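Local coordinates for Glyco_hydro_cc domain-containing protein (Trichoderma gamsii, PDB 6UBD) that binds oligosaccharides, probably of the beta-1,3-glucan type, as a subgroup VII member of glycoside hydrolase family 128, at residues A[102-107]-A[152-157]; A[125-130]-A[139-144]. One frame throughout, in Å; residues are numbered along the deposited sequence. Where two conformers were deposited one is given.

How the interactions relate
Of the elements involved, strand 100-102 comes first along the chain and runs into the loop that carries residues 102-107. The chain then turns into helix 120-136, and interaction 2 closes a short loop by laying this helix, through residues 125-130, against 139-144, which holds strand 140-142 and its exit. Helix 154-159 comes next, and interaction 1 brings its start back to 102-107, so the smaller loop is nested inside the larger. The two contacts adjoin: Gly103 N lies 3.0 Å from Gly142 O, a probable hydrogen bond just beyond the end of strand 100-102, and Phe104 CZ packs 3.6 Å from Leu126 CB. Together they illustrate how two parallel strands, two helices and a strand-end loop become one unit.

Interaction 1: A[102-107]-A[152-157]; sequences MGFNEP and ESWLKQ
The six-membered ring of Trp154 carries Pro107 over one face: CG sits 3.5 Å from the centroid of that ring and only 8° off its normal, a textbook CH-pi contact. Pro107 CB follows alongside, 3.6 Å from Trp154 CE2, and the two side chains cross at about a right angle, the proline presenting its CB-CG side to the indole. Phe104 adds a looser contact, its CD2 lying 4.2 Å from Trp154 CH2 in an oblique approach. In this TIM-barrel glycoside hydrolase fold, 102-107 leaves the end of the fourth parallel strand, and its Asn105-Glu106-Pro107 sequence recalls the Asn-Glu pair at the same place in clan GH-A enzymes. The proline of that sequence thus settles on the first residue of helix 154-159.

Trp154 reaches across to the loop because a chi1 of -172° swings its indole away from the backbone N, while its NE1 is bonded to the carbonyl of Ile118, which helps fix the indole's rotation. The ring of Phe158, one turn on, also meets it at a shallow angle. Tyr188 and Tyr193 fix the carboxylate of Glu152 through OE2. The other oxygen takes amides of the first turn: Leu155 N gives a weak bond to Glu152 OE1, whereas Lys156 N reaches the syn lone pair of Glu152 OE1 at 3.0 Å.

Interaction 2: A[125-130]-A[139-144]; sequences SLWNSL and AALGSP
Within the beta-alpha-beta unit made by strand 100-102, helix 120-136 and strand 140-142, the helix meets the second strand through one buried side chain, Trp127. Its benzo edge points at the backbone: Gly142 O lies close to the ring plane, 3.5 Å from Trp127 CH2 and equally near CZ3, so the carbonyl faces aromatic C-H groups. Leu141 CD1 approaches Trp127 CZ2 obliquely at 4.0 Å, and Pro144 CD comes within 3.9 Å of Trp127 CZ3, the two side chains crossing at about a right angle. In the TIM barrel this is the usual layering of an outer helix on an inner strand, with the indole filling the interface; the extended first torsion (chi1 -180°) carries it clear of its own helix, so that the benzo edge reaches Gly142. Trp127 NE1 is satisfied by the carbonyl of Lys165. Cutting Trp127 back to an alanine is likely to open a gap between helix and strand beside Leu141 and Pro144 and leave the Lys165 carbonyl without its indole donor. Ser143 turns away from the helix and donates from OG to Pro144 O at 2.8 Å, arriving 43° above the carbonyl plane, while the same OG is bonded to the amide of Ser171.

Interaction 1: A[102-107]-A[152-157]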
ATOM      1  N   MET A 102       8.033  -0.756  -4.025  1.00  7.11           N
ATOM      2  CA  MET A 102       7.743   0.226  -2.986  1.00  7.46           C
ATOM      3  C   MET A 102       8.843   0.231  -1.901  1.00  8.31           C
ATOM      4  O   MET A 102       9.335  -0.853  -1.487  1.00  8.61           O
ATOM      5  CB  MET A 102       6.388  -0.089  -2.308  1.00  9.22           C
ATOM      6  CG  MET A 102       5.167  -0.128  -3.248  1.00  9.30           C
ATOM      7  SD  MET A 102       3.651  -0.687  -2.540  1.00 10.00           S
ATOM      8  CE  MET A 102       3.973  -2.421  -2.226  1.00 10.16           C
ATOM      9  N   GLY A 103       9.065   1.415  -1.310  1.00  6.72           N
ATOM     10  CA  GLY A 103       9.933   1.545  -0.144  1.00  8.18           C
ATOM     11  C   GLY A 103       9.273   1.236   1.191  1.00  7.23           C
ATOM     12  O   GLY A 103       8.204   0.521   1.244  1.00  8.80           O
ATOM     13  N   PHE A 104       9.876   1.720   2.263  1.00  7.97           N
ATOM     14  CA  PHE A 104       9.683   1.179   3.622  1.00  7.95           C
ATOM     15  C   PHE A 104       8.209   1.313   4.093  1.00  7.40           C
ATOM     16  O   PHE A 104       7.566   2.334   3.817  1.00  7.51           O
ATOM     17  CB  PHE A 104      10.634   1.812   4.623  1.00  8.45           C
ATOM     18  CG  PHE A 104      12.009   2.043   4.043  1.00  8.41           C
ATOM     19  CD1 PHE A 104      12.849   0.980   3.665  1.00  9.02           C
ATOM     20  CD2 PHE A 104      12.450   3.329   3.762  1.00  8.37           C
ATOM     21  CE1 PHE A 104      14.075   1.194   3.034  1.00  9.79           C
ATOM     22  CE2 PHE A 104      13.658   3.532   3.101  1.00  9.32           C
ATOM     23  CZ  PHE A 104      14.450   2.486   2.740  1.00 10.09           C
ATOM     24  N   ASN A 105       7.838   0.312   4.911  1.00  7.32           N
ATOM     25  CA  ASN A 105       6.469   0.318   5.507  1.00  7.81           C
ATOM     26  C   ASN A 105       6.463   1.027   6.873  1.00  8.74           C
ATOM     27  O   ASN A 105       6.871   0.393   7.844  1.00  8.21           O
ATOM     28  CB  ASN A 105       5.960  -1.124   5.537  1.00  6.73           C
ATOM     29  CG  ASN A 105       4.504  -1.227   5.987  1.00  7.42           C
ATOM     30  OD1 ASN A 105       3.645  -0.941   5.132  1.00 10.66           O
ATOM     31  ND2 ASN A 105       4.264  -1.421   7.278  1.00  9.46           N
ATOM     32  N   GLU A 106       5.989   2.270   6.907  1.00  8.69           N
ATOM     33  CA  GLU A 106       5.777   2.991   8.204  1.00  9.13           C
ATOM     34  C   GLU A 106       7.095   3.100   8.998  1.00  7.85           C
ATOM     35  O   GLU A 106       7.175   2.728  10.162  1.00  7.77           O
ATOM     36  CB  GLU A 106       4.661   2.292   9.007  1.00  9.22           C
ATOM     37  CG  GLU A 106       3.284   2.318   8.244  1.00  9.25           C
ATOM     38  CD  GLU A 106       2.121   1.789   9.059  1.00 10.84           C
ATOM     39  OE1 GLU A 106       2.369   1.152  10.116  1.00 12.83           O
ATOM     40  OE2 GLU A 106       0.947   1.973   8.587  1.00 11.55           O
ATOM     41  N   PRO A 107       8.147   3.732   8.416  1.00  9.37           N
ATOM     42  CA  PRO A 107       9.403   3.962   9.159  1.00  8.81           C
ATOM     43  C   PRO A 107       9.174   4.870  10.368  1.00  8.30           C
ATOM     44  O   PRO A 107      10.047   4.872  11.274  1.00  8.78           O
ATOM     45  CB  PRO A 107      10.313   4.543   8.077  1.00  8.13           C
ATOM     46  CG  PRO A 107       9.380   5.318   7.168  1.00  8.79           C
ATOM     47  CD  PRO A 107       8.167   4.389   7.086  1.00  9.54           C
ATOM     48  N   GLU A 152       2.486  13.624   8.802  1.00  7.76           N
ATOM     49  CA  GLU A 152       3.875  13.193   8.693  1.00  7.84           C
ATOM     50  C   GLU A 152       4.868  14.380   8.678  1.00  8.58           C
ATOM     51  O   GLU A 152       4.611  15.406   8.086  1.00  9.77           O
ATOM     52  CB  GLU A 152       4.061  12.350   7.429  1.00  8.51           C
ATOM     53  CG  GLU A 152       3.935  13.119   6.134  1.00  9.36           C
ATOM     54  CD  GLU A 152       5.202  13.820   5.610  1.00  8.53           C
ATOM     55  OE1 GLU A 152       6.347  13.471   6.080  1.00  8.48           O
ATOM     56  OE2 GLU A 152       5.039  14.702   4.733  1.00  9.15           O
ATOM     57  N   SER A 153       6.036  14.047   9.253  1.00  7.51           N
ATOM     58  CA  SER A 153       7.283  14.835   9.051  1.00  7.90           C
ATOM     59  C   SER A 153       8.409  13.962   8.487  1.00  8.76           C
ATOM     60  O   SER A 153       9.408  14.557   8.004  1.00  8.62           O
ATOM     61  CB  SER A 153       7.671  15.577  10.283  1.00  8.50           C
ATOM     62  OG  SER A 153       7.982  14.647  11.333  1.00  9.26           O
ATOM     63  N   TRP A 154       8.397  12.650   8.572  1.00  8.06           N
ATOM     64  CA  TRP A 154       9.548  11.817   8.133  1.00  7.44           C
ATOM     65  C   TRP A 154       9.760  11.957   6.615  1.00  8.29           C
ATOM     66  O   TRP A 154      10.932  12.072   6.193  1.00  8.06           O
ATOM     67  CB  TRP A 154       9.254  10.348   8.618  1.00  7.06           C
ATOM     68  CG  TRP A 154      10.367   9.351   8.456  1.00  7.70           C
ATOM     69  CD1 TRP A 154      11.072   8.809   9.497  1.00  8.02           C
ATOM     70  CD2 TRP A 154      10.857   8.699   7.260  1.00  7.45           C
ATOM     71  NE1 TRP A 154      11.981   7.881   9.039  1.00  7.48           N
ATOM     72  CE2 TRP A 154      11.867   7.803   7.686  1.00  7.82           C
ATOM     73  CE3 TRP A 154      10.567   8.734   5.881  1.00  7.01           C
ATOM     74  CZ2 TRP A 154      12.619   7.032   6.797  1.00  8.72           C
ATOM     75  CZ3 TRP A 154      11.295   7.975   4.987  1.00  7.71           C
ATOM     76  CH2 TRP A 154      12.307   7.115   5.458  1.00  8.85           C
ATOM     77  N   LEU A 155       8.685  11.794   5.807  1.00  8.04           N
ATOM     78  CA  LEU A 155       8.845  11.799   4.348  1.00  8.80           C
ATOM     79  C   LEU A 155       9.268  13.217   3.924  1.00  8.34           C
ATOM     80  O   LEU A 155      10.015  13.334   2.949  1.00  8.35           O
ATOM     81  CB  LEU A 155       7.535  11.353   3.687  1.00  9.25           C
ATOM     82  CG  LEU A 155       7.675  11.042   2.186  1.00  7.89           C
ATOM     83  CD1 LEU A 155       8.625   9.861   1.936  1.00  8.40           C
ATOM     84  CD2 LEU A 155       6.332  10.749   1.570  1.00  8.66           C
ATOM     85  N   LYS A 156       8.844  14.230   4.611  1.00  7.82           N
ATOM     86  CA  LYS A 156       9.231  15.613   4.220  1.00  9.54           C
ATOM     87  C   LYS A 156      10.745  15.803   4.347  1.00  8.64           C
ATOM     88  O   LYS A 156      11.373  16.399   3.429  1.00  8.80           O
ATOM     89  CB  LYS A 156       8.425  16.619   5.070  1.00 11.49           C
ATOM     90  CG  LYS A 156       8.675  18.044   4.646  1.00 15.63           C
ATOM     91  CD  LYS A 156       7.717  18.998   5.229  1.00 22.40           C
ATOM     92  CE  LYS A 156       6.364  18.769   4.610  1.00 25.99           C
ATOM     93  NZ  LYS A 156       5.338  19.666   5.194  1.00 27.34           N
ATOM     94  N   GLN A 157      11.304  15.236   5.415  1.00  9.16           N
ATOM     95  CA  GLN A 157      12.757  15.300   5.657  1.00  9.11           C
ATOM     96  C   GLN A 157      13.472  14.376   4.653  1.00  8.37           C
ATOM     97  O   GLN A 157      14.509  14.799   4.051  1.00  8.88           O
ATOM     98  CB  GLN A 157      12.992  14.961   7.122  1.00  7.99           C
ATOM     99  CG  GLN A 157      14.475  15.105   7.512  1.00  8.91           C
ATOM    100  CD  GLN A 157      14.924  16.555   7.517  1.00  9.17           C
ATOM    101  OE1 GLN A 157      14.153  17.469   7.820  1.00 10.71           O
ATOM    102  NE2 GLN A 157      16.186  16.798   7.221  1.00 12.00           N
TER

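Interaction 2: A[125-130]-A[139-144]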
ATOM      1  N   SER A 125      20.231   5.597   3.234  1.00  8.97           N
ATOM      2  CA  SER A 125      21.296   4.630   2.894  1.00  8.82           C
ATOM      3  C   SER A 125      20.702   3.386   2.225  1.00  9.26           C
ATOM      4  O   SER A 125      21.205   2.906   1.167  1.00  9.76           O
ATOM      5  CB  SER A 125      22.069   4.227   4.133  0.74  9.67           C
ATOM      6  OG  SER A 125      23.126   3.308   3.808  0.74 10.59           O
ATOM      7  N   LEU A 126      19.575   2.889   2.753  1.00  8.97           N
ATOM      8  CA  LEU A 126      18.900   1.687   2.170  1.00  8.99           C
ATOM      9  C   LEU A 126      18.319   2.036   0.810  1.00  9.87           C
ATOM     10  O   LEU A 126      18.416   1.216  -0.138  1.00 10.90           O
ATOM     11  CB  LEU A 126      17.802   1.192   3.113  1.00  9.74           C
ATOM     12  CG  LEU A 126      18.260   0.576   4.429  1.00 10.84           C
ATOM     13  CD1 LEU A 126      17.145   0.655   5.473  1.00 11.11           C
ATOM     14  CD2 LEU A 126      18.724  -0.873   4.198  1.00 12.75           C
ATOM     15  N   TRP A 127      17.705   3.193   0.683  1.00  9.13           N
ATOM     16  CA  TRP A 127      17.075   3.602  -0.592  1.00  9.29           C
ATOM     17  C   TRP A 127      18.167   3.676  -1.666  1.00  9.18           C
ATOM     18  O   TRP A 127      18.019   3.059  -2.764  1.00  7.96           O
ATOM     19  CB  TRP A 127      16.359   4.958  -0.442  1.00  8.01           C
ATOM     20  CG  TRP A 127      15.693   5.436  -1.692  1.00  8.42           C
ATOM     21  CD1 TRP A 127      16.227   6.146  -2.730  1.00  7.72           C
ATOM     22  CD2 TRP A 127      14.319   5.219  -2.077  1.00  8.51           C
ATOM     23  NE1 TRP A 127      15.309   6.375  -3.738  1.00  8.45           N
ATOM     24  CE2 TRP A 127      14.100   5.876  -3.303  1.00  9.16           C
ATOM     25  CE3 TRP A 127      13.202   4.645  -1.431  1.00  8.97           C
ATOM     26  CZ2 TRP A 127      12.857   5.830  -3.972  1.00  7.85           C
ATOM     27  CZ3 TRP A 127      11.956   4.594  -2.088  1.00  9.30           C
ATOM     28  CH2 TRP A 127      11.794   5.213  -3.332  1.00  8.76           C
ATOM     29  N   ASN A 128      19.269   4.396  -1.411  1.00  9.30           N
ATOM     30  CA  ASN A 128      20.295   4.571  -2.447  1.00  9.07           C
ATOM     31  C   ASN A 128      20.984   3.235  -2.730  1.00  9.84           C
ATOM     32  O   ASN A 128      21.419   2.992  -3.899  1.00  8.82           O
ATOM     33  CB  ASN A 128      21.324   5.647  -2.025  1.00  8.87           C
ATOM     34  CG  ASN A 128      20.781   7.060  -2.118  1.00  9.20           C
ATOM     35  OD1 ASN A 128      19.761   7.282  -2.805  1.00  9.30           O
ATOM     36  ND2 ASN A 128      21.440   7.974  -1.383  1.00  9.86           N
ATOM     37  N   SER A 129      21.186   2.356  -1.749  1.00  9.36           N
ATOM     38  CA  SER A 129      21.970   1.101  -1.985  1.00  9.17           C
ATOM     39  C   SER A 129      21.130   0.056  -2.728  1.00  8.30           C
ATOM     40  O   SER A 129      21.670  -0.702  -3.547  1.00  9.86           O
ATOM     41  CB  SER A 129      22.362   0.534  -0.624  0.55 10.39           C
ATOM     42  OG  SER A 129      23.002  -0.730  -0.701  0.55 14.25           O
ATOM     43  N   LEU A 130      19.815  -0.076  -2.375  1.00  8.17           N
ATOM     44  CA  LEU A 130      18.943  -1.196  -2.826  1.00  8.02           C
ATOM     45  C   LEU A 130      17.760  -0.789  -3.726  1.00  8.65           C
ATOM     46  O   LEU A 130      17.424  -1.601  -4.618  1.00  9.05           O
ATOM     47  CB  LEU A 130      18.473  -1.982  -1.612  1.00  8.16           C
ATOM     48  CG  LEU A 130      19.527  -2.669  -0.767  1.00  9.46           C
ATOM     49  CD1 LEU A 130      18.985  -3.269   0.501  1.00 12.10           C
ATOM     50  CD2 LEU A 130      20.222  -3.747  -1.561  1.00 12.40           C
ATOM     51  N   ALA A 139      12.503  -0.265 -13.023  1.00  8.76           N
ATOM     52  CA  ALA A 139      11.320  -0.353 -12.148  1.00  9.14           C
ATOM     53  C   ALA A 139      10.714   1.043 -11.909  1.00  8.30           C
ATOM     54  O   ALA A 139      11.473   2.025 -11.725  1.00  9.44           O
ATOM     55  CB  ALA A 139      11.716  -0.961 -10.820  1.00 10.57           C
ATOM     56  N   ALA A 140       9.369   1.128 -11.805  1.00  8.29           N
ATOM     57  CA  ALA A 140       8.699   2.300 -11.231  1.00  8.90           C
ATOM     58  C   ALA A 140       8.823   2.234  -9.697  1.00  8.61           C
ATOM     59  O   ALA A 140       8.601   1.157  -9.108  1.00  8.55           O
ATOM     60  CB  ALA A 140       7.249   2.354 -11.634  1.00  9.15           C
ATOM     61  N   LEU A 141       9.227   3.377  -9.097  1.00  9.22           N
ATOM     62  CA  LEU A 141       9.525   3.404  -7.639  1.00  8.47           C
ATOM     63  C   LEU A 141       8.413   4.070  -6.815  1.00  7.20           C
ATOM     64  O   LEU A 141       8.022   5.192  -7.182  1.00  7.60           O
ATOM     65  CB  LEU A 141      10.859   4.169  -7.427  1.00  8.72           C
ATOM     66  CG  LEU A 141      12.104   3.608  -8.120  1.00  9.40           C
ATOM     67  CD1 LEU A 141      13.344   4.365  -7.643  1.00 10.02           C
ATOM     68  CD2 LEU A 141      12.295   2.130  -7.824  1.00  8.88           C
ATOM     69  N   GLY A 142       8.044   3.418  -5.716  1.00  7.00           N
ATOM     70  CA  GLY A 142       7.077   4.003  -4.792  1.00  7.48           C
ATOM     71  C   GLY A 142       7.797   4.521  -3.560  1.00  7.74           C
ATOM     72  O   GLY A 142       8.638   3.833  -2.971  1.00  7.52           O
ATOM     73  N   SER A 143       7.326   5.648  -2.998  1.00  8.31           N
ATOM     74  CA  SER A 143       7.906   6.213  -1.787  1.00  7.29           C
ATOM     75  C   SER A 143       7.735   5.263  -0.616  1.00  7.35           C
ATOM     76  O   SER A 143       6.749   4.445  -0.606  1.00  9.11           O
ATOM     77  CB  SER A 143       7.313   7.571  -1.442  1.00  7.27           C
ATOM     78  OG  SER A 143       5.982   7.474  -0.867  1.00  8.97           O
ATOM     79  N   PRO A 144       8.483   5.444   0.478  1.00  8.00           N
ATOM     80  CA  PRO A 144       8.033   4.919   1.767  1.00  7.37           C
ATOM     81  C   PRO A 144       6.634   5.482   2.150  1.00  7.37           C
ATOM     82  O   PRO A 144       6.286   6.583   1.766  1.00  7.99           O
ATOM     83  CB  PRO A 144       9.144   5.378   2.733  1.00  8.99           C
ATOM     84  CG  PRO A 144      10.350   5.631   1.832  1.00 10.32           C
ATOM     85  CD  PRO A 144       9.713   6.266   0.611  1.00  7.79           C
TER